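Local coordinates for DUF1254 domain-containing protein (PDB 3U07), which is of unknown function but joins a DUF1254 region to a DUF1214 region and probably carries a signal peptide for export, at residues 79-84 against 345-350; 168-173 against 177-182; 107-112 against 184-189; 350-355 against 385-390. The protein carries 2 engineered substitutions. All coordinates share one frame; numbering follows the deposited sequence.

Interaction 1: residues 79-84 against 345-350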
# COMPACT_ATOMS: atom_id res chain seq x y z
N ASN A 79 -8.92 3.68 -5.55
CA ASN A 79 -9.57 2.61 -6.30
C ASN A 79 -11.08 2.71 -6.47
O ASN A 79 -11.80 3.05 -5.53
CB ASN A 79 -9.29 1.26 -5.63
CG ASN A 79 -7.83 0.86 -5.69
OD1 ASN A 79 -6.94 1.71 -5.68
ND2 ASN A 79 -7.58 -0.44 -5.74
N ASN A 80 -11.54 2.42 -7.68
CA ASN A 80 -12.96 2.40 -8.00
C ASN A 80 -13.22 0.90 -8.18
O ASN A 80 -14.30 0.47 -8.60
CB ASN A 80 -13.24 3.15 -9.31
CG ASN A 80 -14.73 3.27 -9.60
OD1 ASN A 80 -15.53 3.57 -8.71
ND2 ASN A 80 -15.11 3.06 -10.86
N ASP A 81 -12.19 0.11 -7.83
CA ASP A 81 -12.23 -1.34 -7.96
C ASP A 81 -12.64 -2.11 -6.71
O ASP A 81 -13.29 -3.15 -6.81
CB ASP A 81 -10.85 -1.88 -8.38
CG ASP A 81 -10.25 -1.14 -9.57
OD1 ASP A 81 -11.02 -0.65 -10.42
OD2 ASP A 81 -9.01 -1.07 -9.66
N THR A 82 -12.28 -1.61 -5.53
CA THR A 82 -12.57 -2.34 -4.30
C THR A 82 -13.08 -1.56 -3.10
O THR A 82 -12.91 -0.34 -3.01
CB THR A 82 -11.30 -3.10 -3.85
OG1 THR A 82 -10.20 -2.19 -3.76
CG2 THR A 82 -10.94 -4.20 -4.84
N LEU A 83 -13.71 -2.28 -2.17
CA LEU A 83 -14.20 -1.72 -0.92
C LEU A 83 -13.03 -1.99 0.04
O LEU A 83 -12.20 -2.85 -0.25
CB LEU A 83 -15.44 -2.47 -0.43
CG LEU A 83 -16.63 -2.56 -1.39
CD1 LEU A 83 -17.68 -3.48 -0.78
CD2 LEU A 83 -17.21 -1.18 -1.64
N HIS A 84 -12.96 -1.30 1.17
CA HIS A 84 -11.82 -1.53 2.05
C HIS A 84 -12.12 -1.61 3.54
O HIS A 84 -13.12 -1.08 4.03
CB HIS A 84 -10.77 -0.43 1.85
CG HIS A 84 -11.06 0.83 2.60
ND1 HIS A 84 -11.87 1.82 2.11
CD2 HIS A 84 -10.69 1.23 3.85
CE1 HIS A 84 -12.00 2.78 3.02
NE2 HIS A 84 -11.29 2.44 4.08
N SER A 345 -2.98 -12.05 -14.04
CA SER A 345 -3.64 -13.30 -13.69
C SER A 345 -5.03 -13.06 -13.14
O SER A 345 -5.91 -13.91 -13.26
CB SER A 345 -2.82 -14.06 -12.64
OG SER A 345 -2.87 -13.42 -11.37
N GLU A 346 -5.25 -11.89 -12.53
CA GLU A 346 -6.54 -11.60 -11.94
C GLU A 346 -7.42 -10.69 -12.79
O GLU A 346 -8.41 -11.14 -13.37
CB GLU A 346 -6.35 -11.00 -10.55
CG GLU A 346 -5.43 -11.83 -9.67
CD GLU A 346 -5.77 -13.31 -9.71
OE1 GLU A 346 -6.89 -13.68 -9.31
OE2 GLU A 346 -4.91 -14.09 -10.16
N PHE A 347 -7.08 -9.41 -12.86
CA PHE A 347 -7.87 -8.47 -13.66
C PHE A 347 -7.17 -7.13 -13.77
O PHE A 347 -6.16 -6.88 -13.11
CB PHE A 347 -9.26 -8.29 -13.05
CG PHE A 347 -9.29 -7.44 -11.80
CD1 PHE A 347 -9.60 -6.08 -11.87
CD2 PHE A 347 -9.06 -8.01 -10.55
CE1 PHE A 347 -9.68 -5.30 -10.71
CE2 PHE A 347 -9.14 -7.23 -9.38
CZ PHE A 347 -9.45 -5.88 -9.46
N TRP A 348 -7.71 -6.26 -14.62
CA TRP A 348 -7.14 -4.93 -14.78
C TRP A 348 -8.24 -3.90 -14.98
O TRP A 348 -9.40 -4.25 -15.19
CB TRP A 348 -6.16 -4.89 -15.96
CG TRP A 348 -6.74 -5.37 -17.26
CD1 TRP A 348 -6.66 -6.62 -17.78
CD2 TRP A 348 -7.49 -4.59 -18.20
NE1 TRP A 348 -7.31 -6.67 -18.99
CE2 TRP A 348 -7.83 -5.44 -19.27
CE3 TRP A 348 -7.91 -3.25 -18.24
CZ2 TRP A 348 -8.57 -5.00 -20.38
CZ3 TRP A 348 -8.65 -2.81 -19.34
CH2 TRP A 348 -8.97 -3.69 -20.39
N SER A 349 -7.87 -2.62 -14.90
CA SER A 349 -8.84 -1.55 -15.04
C SER A 349 -8.14 -0.22 -15.34
O SER A 349 -6.95 -0.08 -15.12
CB SER A 349 -9.63 -1.40 -13.74
OG SER A 349 -8.76 -1.06 -12.66
N VAL A 350 -8.90 0.73 -15.86
CA VAL A 350 -8.38 2.06 -16.13
C VAL A 350 -9.45 2.98 -15.55
O VAL A 350 -10.63 2.83 -15.85
CB VAL A 350 -8.14 2.32 -17.65
CG1 VAL A 350 -8.12 1.00 -18.40
CG2 VAL A 350 -9.16 3.27 -18.22
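D81 OD2 is the polar atom on which this contact turns: S349 OG lies 3.0 Å away, and the hydroxyl of Y415 makes a hydrogen bond to the same oxygen. D81 OD1 is barely farther from S349 OG, at 3.2 Å, so the serine hydroxyl stands in front of both carboxylate oxygens, though lifted out of their plane. The serine torsion swings OG across to the carboxylate, into the crowded position between its own backbone N and carbonyl carbon (chi1 62°). S349 CB points toward D81 as well and lies 3.7 Å from D81 OD1, while the CA atoms of D81 and S349 are 7.9 Å apart. Between these two segments the link is made by side chains. D81 immediately precedes strand 82-90, an outer strand of the antiparallel sheet in the DUF1254 region, whereas 347-354 is an inner strand of the antiparallel sheet in the DUF1214 region. F347 and S349, alternate residues of that strand, both turn toward D81; the intervening W348 turns away into a cluster with F339 and Y383. D81 CB meets the F347 ring at its edge, 4.3 Å from CE1, near the ring plane. Beside this, E346 and F347 both face Y415 in a classic beta bulge, and the F347 ring also stacks on that of Y415, the residue that completes the grip on the buried carboxylate.

Interaction 2: residues 168-173 against 177-182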
# COMPACT_ATOMS: atom_id res chain seq x y z
N ILE A 168 -11.85 -5.77 -0.92
CA ILE A 168 -12.77 -6.73 -1.50
C ILE A 168 -13.43 -6.12 -2.74
O ILE A 168 -14.11 -5.10 -2.65
CB ILE A 168 -13.87 -7.13 -0.49
CG1 ILE A 168 -13.22 -7.80 0.74
CG2 ILE A 168 -14.85 -8.10 -1.14
CD1 ILE A 168 -14.20 -8.12 1.85
N MSE A 169 -13.21 -6.76 -3.88
CA MSE A 169 -13.76 -6.32 -5.17
C MSE A 169 -15.29 -6.28 -5.18
O MSE A 169 -15.96 -7.15 -4.61
CB MSE A 169 -13.28 -7.27 -6.28
CG MSE A 169 -14.05 -7.14 -7.61
SE MSE A 169 -14.04 -8.76 -8.73
CE MSE A 169 -12.38 -8.48 -9.66
N ALA A 170 -15.82 -5.27 -5.85
CA ALA A 170 -17.25 -5.06 -6.02
C ALA A 170 -17.34 -4.34 -7.36
O ALA A 170 -16.85 -3.22 -7.50
CB ALA A 170 -17.79 -4.19 -4.91
N VAL A 171 -17.96 -4.98 -8.35
CA VAL A 171 -18.03 -4.39 -9.68
C VAL A 171 -19.24 -3.53 -10.00
O VAL A 171 -19.27 -2.84 -11.02
CB VAL A 171 -17.86 -5.49 -10.76
CG1 VAL A 171 -16.99 -4.97 -11.90
CG2 VAL A 171 -17.24 -6.73 -10.14
N ASN A 172 -20.26 -3.58 -9.15
CA ASN A 172 -21.44 -2.74 -9.31
C ASN A 172 -22.15 -2.61 -7.97
O ASN A 172 -21.89 -3.38 -7.05
CB ASN A 172 -22.39 -3.27 -10.41
CG ASN A 172 -23.09 -4.56 -10.03
OD1 ASN A 172 -23.76 -4.64 -9.00
ND2 ASN A 172 -22.96 -5.57 -10.88
N ASP A 173 -23.04 -1.63 -7.85
CA ASP A 173 -23.75 -1.38 -6.60
C ASP A 173 -24.47 -2.54 -5.93
O ASP A 173 -24.53 -2.60 -4.70
CB ASP A 173 -24.72 -0.21 -6.78
CG ASP A 173 -24.03 1.14 -6.69
OD1 ASP A 173 -22.78 1.18 -6.82
OD2 ASP A 173 -24.73 2.16 -6.50
N LYS A 177 -23.21 -5.08 -2.44
CA LYS A 177 -24.00 -5.52 -1.30
C LYS A 177 -23.61 -6.96 -0.95
O LYS A 177 -23.74 -7.39 0.19
CB LYS A 177 -25.49 -5.42 -1.62
CG LYS A 177 -26.25 -4.50 -0.68
CD LYS A 177 -27.73 -4.45 -1.04
CE LYS A 177 -28.09 -3.18 -1.81
NZ LYS A 177 -29.31 -3.36 -2.64
N VAL A 178 -23.13 -7.71 -1.94
CA VAL A 178 -22.71 -9.08 -1.71
C VAL A 178 -21.39 -9.04 -0.95
O VAL A 178 -21.25 -9.65 0.11
CB VAL A 178 -22.49 -9.86 -3.03
CG1 VAL A 178 -21.87 -11.21 -2.74
CG2 VAL A 178 -23.82 -10.04 -3.75
N ALA A 179 -20.43 -8.30 -1.50
CA ALA A 179 -19.11 -8.17 -0.89
C ALA A 179 -19.23 -7.66 0.54
O ALA A 179 -18.49 -8.09 1.42
CB ALA A 179 -18.25 -7.23 -1.72
N LEU A 180 -20.16 -6.74 0.77
CA LEU A 180 -20.36 -6.18 2.10
C LEU A 180 -20.79 -7.24 3.10
O LEU A 180 -20.40 -7.19 4.27
CB LEU A 180 -21.40 -5.06 2.06
CG LEU A 180 -20.82 -3.69 2.38
CD1 LEU A 180 -21.93 -2.66 2.40
CD2 LEU A 180 -20.10 -3.74 3.73
N ASN A 181 -21.61 -8.19 2.67
CA ASN A 181 -22.05 -9.25 3.56
C ASN A 181 -20.84 -10.10 3.95
O ASN A 181 -20.83 -10.72 5.01
CB ASN A 181 -23.10 -10.13 2.90
CG ASN A 181 -24.51 -9.65 3.18
OD1 ASN A 181 -24.81 -9.20 4.29
ND2 ASN A 181 -25.38 -9.75 2.18
N TYR A 182 -19.84 -10.13 3.07
CA TYR A 182 -18.63 -10.89 3.35
C TYR A 182 -17.69 -10.11 4.28
O TYR A 182 -17.21 -10.66 5.27
CB TYR A 182 -17.92 -11.25 2.05
CG TYR A 182 -18.49 -12.47 1.36
CD1 TYR A 182 -18.50 -13.71 2.00
CD2 TYR A 182 -19.01 -12.39 0.07
CE1 TYR A 182 -19.01 -14.84 1.37
CE2 TYR A 182 -19.53 -13.52 -0.57
CZ TYR A 182 -19.52 -14.74 0.09
OH TYR A 182 -20.04 -15.85 -0.54
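I168 sends its side chain off the end of strand 161-169 toward A179 on the helix that follows, and its two branches divide the work. CB itself stands back from the helix. From it, CG2 departs on the side of the carbonyl carbon, opposite the backbone N, and presses methyl to methyl on A179 CB at 3.6 Å, the closest side-chain contact between the segments. The other branch, CG1, lies beside the backbone N (chi1 -61°) and runs on extended, so that CD1 passes the helix segment by and reaches the W186 indole, 3.5 Å from NE1.

A179 CB is the helix atom at the centre of the packing. Besides the I168 methyl it meets the backbone oxygen of M169 at 3.7 Å and, more loosely, A170 CB at 4.4 Å; L83 of the neighbouring strand touches it as well. The M169 oxygen takes its hydrogen bond from R107 NH1, so this buried polar atom is satisfied while lying against a methyl group.

Toward D173 and K177 the contact opens to solvent. There K177 turns its amine to a salt bridge with E174, and N172 sits at the N-cap, its OD1 accepting from the backbone N of D175. V171 N in turn donates to D175 OD1, which ties the linking residues to the first turn of the helix. Such features are typical of a strand-loop-helix connection, in which an N-capped helix folds back against the end of the strand it has just left, here at the end of an inner strand of the antiparallel sheet of the DUF1254 region.

Interaction 3: residues 107-112 against 184-189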
# COMPACT_ATOMS: atom_id res chain seq x y z
N ARG A 107 -14.53 -13.50 -6.96
CA ARG A 107 -14.34 -12.21 -6.31
C ARG A 107 -12.91 -11.99 -5.81
O ARG A 107 -12.37 -12.80 -5.06
CB ARG A 107 -15.31 -12.05 -5.15
CG ARG A 107 -15.35 -10.63 -4.57
CD ARG A 107 -16.31 -10.53 -3.41
NE ARG A 107 -17.66 -10.93 -3.78
CZ ARG A 107 -18.50 -10.19 -4.50
NH1 ARG A 107 -18.13 -8.99 -4.93
NH2 ARG A 107 -19.71 -10.66 -4.79
N TYR A 108 -12.30 -10.89 -6.26
CA TYR A 108 -10.95 -10.56 -5.83
C TYR A 108 -11.00 -10.03 -4.40
O TYR A 108 -11.92 -9.29 -4.03
CB TYR A 108 -10.33 -9.47 -6.71
CG TYR A 108 -8.96 -9.02 -6.25
CD1 TYR A 108 -7.81 -9.70 -6.62
CD2 TYR A 108 -8.82 -7.93 -5.38
CE1 TYR A 108 -6.55 -9.33 -6.15
CE2 TYR A 108 -7.56 -7.54 -4.90
CZ TYR A 108 -6.43 -8.25 -5.29
OH TYR A 108 -5.19 -7.89 -4.82
N TRP A 109 -10.02 -10.42 -3.59
CA TRP A 109 -9.92 -9.95 -2.21
C TRP A 109 -8.48 -10.10 -1.78
O TRP A 109 -7.73 -10.91 -2.32
CB TRP A 109 -10.81 -10.76 -1.26
CG TRP A 109 -10.45 -12.22 -1.17
CD1 TRP A 109 -10.90 -13.23 -1.97
CD2 TRP A 109 -9.56 -12.82 -0.22
NE1 TRP A 109 -10.35 -14.43 -1.58
CE2 TRP A 109 -9.53 -14.21 -0.51
CE3 TRP A 109 -8.80 -12.33 0.84
CZ2 TRP A 109 -8.76 -15.10 0.24
CZ3 TRP A 109 -8.03 -13.22 1.58
CH2 TRP A 109 -8.02 -14.59 1.28
N ILE A 110 -8.08 -9.30 -0.80
CA ILE A 110 -6.72 -9.36 -0.30
C ILE A 110 -6.62 -8.81 1.12
O ILE A 110 -7.27 -7.82 1.46
CB ILE A 110 -5.76 -8.57 -1.22
CG1 ILE A 110 -4.32 -8.73 -0.73
CG2 ILE A 110 -6.17 -7.10 -1.28
CD1 ILE A 110 -3.29 -8.32 -1.76
N LEU A 111 -5.85 -9.51 1.95
CA LEU A 111 -5.59 -9.06 3.32
C LEU A 111 -4.11 -8.67 3.24
O LEU A 111 -3.25 -9.51 2.99
CB LEU A 111 -5.79 -10.20 4.33
CG LEU A 111 -5.29 -9.96 5.76
CD1 LEU A 111 -5.91 -8.69 6.33
CD2 LEU A 111 -5.64 -11.17 6.62
N HIS A 112 -3.83 -7.39 3.42
CA HIS A 112 -2.47 -6.89 3.31
C HIS A 112 -1.98 -6.23 4.60
O HIS A 112 -2.62 -5.31 5.11
CB HIS A 112 -2.44 -5.88 2.15
CG HIS A 112 -1.12 -5.20 1.96
ND1 HIS A 112 -1.02 -3.90 1.52
CD2 HIS A 112 0.15 -5.64 2.13
CE1 HIS A 112 0.26 -3.56 1.43
NE2 HIS A 112 0.99 -4.60 1.79
N ASP A 184 -18.34 -8.02 6.45
CA ASP A 184 -18.89 -7.97 7.80
C ASP A 184 -18.44 -9.16 8.62
O ASP A 184 -18.45 -9.11 9.85
CB ASP A 184 -20.42 -7.92 7.73
CG ASP A 184 -20.95 -6.55 7.37
OD1 ASP A 184 -20.37 -5.89 6.48
OD2 ASP A 184 -21.95 -6.12 7.98
N GLN A 185 -18.05 -10.23 7.93
CA GLN A 185 -17.61 -11.44 8.60
C GLN A 185 -16.13 -11.42 8.96
O GLN A 185 -15.66 -12.26 9.73
CB GLN A 185 -17.95 -12.66 7.74
CG GLN A 185 -19.46 -12.84 7.59
CD GLN A 185 -19.81 -14.09 6.82
OE1 GLN A 185 -20.01 -14.04 5.60
NE2 GLN A 185 -19.89 -15.21 7.51
N TRP A 186 -15.38 -10.47 8.41
CA TRP A 186 -13.97 -10.34 8.75
C TRP A 186 -13.95 -9.96 10.23
O TRP A 186 -14.84 -9.24 10.70
CB TRP A 186 -13.31 -9.24 7.91
CG TRP A 186 -13.06 -9.62 6.49
CD1 TRP A 186 -13.92 -10.26 5.65
CD2 TRP A 186 -11.88 -9.36 5.72
NE1 TRP A 186 -13.35 -10.41 4.40
CE2 TRP A 186 -12.10 -9.85 4.42
CE3 TRP A 186 -10.65 -8.73 6.01
CZ2 TRP A 186 -11.14 -9.76 3.41
CZ3 TRP A 186 -9.70 -8.64 5.00
CH2 TRP A 186 -9.95 -9.15 3.71
N ASN A 187 -12.96 -10.42 10.97
CA ASN A 187 -12.91 -10.14 12.39
C ASN A 187 -11.46 -10.08 12.87
O ASN A 187 -10.57 -10.60 12.20
CB ASN A 187 -13.67 -11.25 13.14
CG ASN A 187 -14.00 -10.88 14.58
OD1 ASN A 187 -13.83 -9.74 15.00
ND2 ASN A 187 -14.49 -11.86 15.33
N ILE A 188 -11.24 -9.42 14.00
CA ILE A 188 -9.91 -9.32 14.60
C ILE A 188 -10.09 -9.67 16.07
O ILE A 188 -10.90 -9.06 16.76
CB ILE A 188 -9.32 -7.90 14.55
CG1 ILE A 188 -9.13 -7.45 13.10
CG2 ILE A 188 -7.98 -7.87 15.30
CD1 ILE A 188 -8.72 -5.99 12.99
N ARG A 189 -9.33 -10.65 16.55
CA ARG A 189 -9.42 -11.07 17.94
C ARG A 189 -8.04 -11.40 18.50
O ARG A 189 -7.19 -11.93 17.79
CB ARG A 189 -10.30 -12.33 18.06
CG ARG A 189 -11.79 -12.11 17.88
CD ARG A 189 -12.51 -13.45 17.86
NE ARG A 189 -12.32 -14.14 16.59
CZ ARG A 189 -12.72 -15.39 16.35
NH1 ARG A 189 -13.33 -16.07 17.31
NH2 ARG A 189 -12.53 -15.94 15.16
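The backbones of L111 and W186 stay well apart, with 10.1 Å between their CA atoms at the nearest point, and the two segments run in broadly the same direction without sharing a sheet. Segment 107-112 enters strand 109-115, an inner strand of the antiparallel sheet, while 184-189 leaves the helix 173-183 region and enters strand 187-190, an outer strand of the mixed sheet. The gap is spanned by one large side chain, the W186 indole, whose first torsion sets CG beside the backbone N (chi1 -75°) and directs the six-membered ring toward residues 109-111.

That ring does the touching. CH2 leads, coming within 3.7 Å of the backbone oxygen of I110, which lies at the ring edge and near its plane; the I110 side chain itself points away. Next to it, CZ3 meets L111 CD1 at 4.0 Å, with the leucine and tryptophan side chains sliding past each other in opposite directions. On the remaining side, W186 CZ2 approaches W109 CE3 at 4.3 Å, the two indoles meeting obliquely.

This is how the two sheets of the DUF1254 region are packed on each other: L111 also rests on V98 and W109 on V100, both in strand 96-100, the neighbour of 187-190. W109 keeps its polar end occupied while its ring is buried, NE1 donating to the backbone oxygen of G130. W186 is further walled in by P101 and by I168 of strand 161-169, so residues of the antiparallel sheet and a loop residue line its ring. Beyond the tryptophan, N187 OD1 accepts a weak hydrogen bond from I188 N at 2.8 Å.

Interaction 4: residues 350-355 against 385-390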
# COMPACT_ATOMS: atom_id res chain seq x y z
N VAL A 350 -8.90 0.73 -15.86
CA VAL A 350 -8.38 2.06 -16.13
C VAL A 350 -9.45 2.98 -15.55
O VAL A 350 -10.63 2.83 -15.85
CB VAL A 350 -8.14 2.32 -17.65
CG1 VAL A 350 -8.12 1.00 -18.40
CG2 VAL A 350 -9.16 3.27 -18.22
N THR A 351 -9.03 3.91 -14.70
CA THR A 351 -9.96 4.82 -14.05
C THR A 351 -9.64 6.28 -14.37
O THR A 351 -8.48 6.64 -14.52
CB THR A 351 -9.93 4.62 -12.51
OG1 THR A 351 -10.13 3.23 -12.22
CG2 THR A 351 -11.01 5.44 -11.82
N ILE A 352 -10.68 7.10 -14.46
CA ILE A 352 -10.51 8.51 -14.78
C ILE A 352 -10.60 9.41 -13.55
O ILE A 352 -11.51 9.28 -12.74
CB ILE A 352 -11.57 8.98 -15.81
CG1 ILE A 352 -11.45 8.14 -17.08
CG2 ILE A 352 -11.41 10.46 -16.10
CD1 ILE A 352 -10.05 8.13 -17.68
N TYR A 353 -9.65 10.34 -13.44
CA TYR A 353 -9.60 11.28 -12.32
C TYR A 353 -9.38 12.70 -12.85
O TYR A 353 -8.72 12.89 -13.87
CB TYR A 353 -8.45 10.93 -11.37
CG TYR A 353 -8.52 9.54 -10.77
CD1 TYR A 353 -9.13 9.32 -9.53
CD2 TYR A 353 -7.96 8.45 -11.43
CE1 TYR A 353 -9.18 8.05 -8.97
CE2 TYR A 353 -8.01 7.17 -10.88
CZ TYR A 353 -8.62 6.98 -9.66
OH TYR A 353 -8.66 5.72 -9.11
N GLY A 354 -9.93 13.68 -12.15
CA GLY A 354 -9.74 15.06 -12.56
C GLY A 354 -8.42 15.54 -12.01
O GLY A 354 -8.07 15.21 -10.87
N ASN A 355 -7.66 16.31 -12.78
CA ASN A 355 -6.37 16.80 -12.31
C ASN A 355 -6.51 17.80 -11.16
O ASN A 355 -5.61 17.92 -10.33
CB ASN A 355 -5.60 17.48 -13.44
CG ASN A 355 -5.00 16.49 -14.41
OD1 ASN A 355 -5.70 15.94 -15.26
ND2 ASN A 355 -3.70 16.25 -14.28
N ILE A 385 -11.17 1.37 -25.80
CA ILE A 385 -11.91 2.27 -24.93
C ILE A 385 -12.09 3.61 -25.64
O ILE A 385 -11.11 4.22 -26.09
CB ILE A 385 -11.16 2.51 -23.59
CG1 ILE A 385 -11.07 1.20 -22.81
CG2 ILE A 385 -11.88 3.60 -22.79
CD1 ILE A 385 -10.32 1.32 -21.49
N TYR A 386 -13.33 4.07 -25.75
CA TYR A 386 -13.61 5.35 -26.38
C TYR A 386 -14.01 6.30 -25.26
O TYR A 386 -14.86 5.98 -24.44
CB TYR A 386 -14.74 5.22 -27.42
CG TYR A 386 -14.96 6.47 -28.23
CD1 TYR A 386 -15.66 7.56 -27.70
CD2 TYR A 386 -14.44 6.60 -29.52
CE1 TYR A 386 -15.83 8.74 -28.43
CE2 TYR A 386 -14.61 7.77 -30.26
CZ TYR A 386 -15.30 8.84 -29.70
OH TYR A 386 -15.47 10.01 -30.43
N MSE A 387 -13.38 7.48 -25.23
CA MSE A 387 -13.63 8.47 -24.19
C MSE A 387 -14.13 9.81 -24.68
O MSE A 387 -13.60 10.37 -25.64
CB MSE A 387 -12.35 8.71 -23.38
CG MSE A 387 -11.82 7.49 -22.63
SE MSE A 387 -9.98 7.69 -22.09
CE MSE A 387 -9.19 7.14 -23.75
N SER A 388 -15.15 10.33 -24.00
CA SER A 388 -15.73 11.63 -24.34
C SER A 388 -16.55 12.18 -23.19
O SER A 388 -16.91 11.45 -22.26
CB SER A 388 -16.63 11.50 -25.58
OG SER A 388 -17.30 12.73 -25.83
N ALA A 389 -16.83 13.48 -23.24
CA ALA A 389 -17.64 14.13 -22.22
C ALA A 389 -19.09 14.00 -22.68
O ALA A 389 -20.03 14.21 -21.92
CB ALA A 389 -17.26 15.60 -22.10
N ASN A 390 -19.26 13.63 -23.95
CA ASN A 390 -20.58 13.44 -24.53
C ASN A 390 -21.02 12.00 -24.29
O ASN A 390 -20.69 11.11 -25.06
CB ASN A 390 -20.56 13.73 -26.03
CG ASN A 390 -21.87 13.39 -26.70
OD1 ASN A 390 -22.94 13.59 -26.13
ND2 ASN A 390 -21.79 12.87 -27.92
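V350 and I385 form the tight end of this contact, their side chains reaching toward each other tip to tip. I385 CD1 sits against both valine methyls, 3.8 Å from V350 CG1 and 4.0 Å from V350 CG2. The isoleucine can extend that far because its CG1 lies beside the backbone N and its CD1 continues in a straight run (chi2 178°). The valine meets it with a first torsion of -17°, away from the usual staggered positions, which places both methyls against the same partner.

Two residues along, the packing slackens: I352 CD1 and the selenium of M387, a selenomethionine here, are 4.4 Å apart, and the CA atoms of these residues are 9.9 Å from each other. The pairing of V350 with I385 and I352 with M387 follows the alternation of two strands that face each other across a sheet interface. Strand 347-354 belongs to the antiparallel sheet of the DUF1214 region and 382-388 to its mixed sheet, and L401 of strand 400-402 wedges against V350, I352 and I385. M337 backs I385 and M387 within the mixed sheet.

Past this buried row the segments diverge toward partly exposed residues, N355 on one segment and A389 and N390 on the other, and polar bonds, one local and the others to outside residues, take over. S388 OG accepts from N390 N at 2.9 Å with a nearly straight geometry (160°), an ST turn; the same hydroxyl is also bonded to D334. N355, for its part, has its amide tied to D320 and K327.

In the fold
Interactions 2 and 3 lie within the DUF1254 region, interaction 4 within the DUF1214 region, and interaction 1 bridges the two. Both regions pair an antiparallel sheet with a mixed one in matching strand orders, 1-4-2-3 and 3-2-1-4, consistent with related folds. Interactions 3 and 4 each lie between the two sheets of their region, though through different strands of the mixed sheet. Interactions 1 and 2, with centres 12 Å apart, join through a probable hydrogen bond from L83 N to I168 O (2.9 Å). Interactions 2 and 3 join likewise, from M169 N to Y108 O (2.8 Å). Interaction 4 shares V350 with interaction 1, yet its centre lies about 31 Å from that of interaction 3.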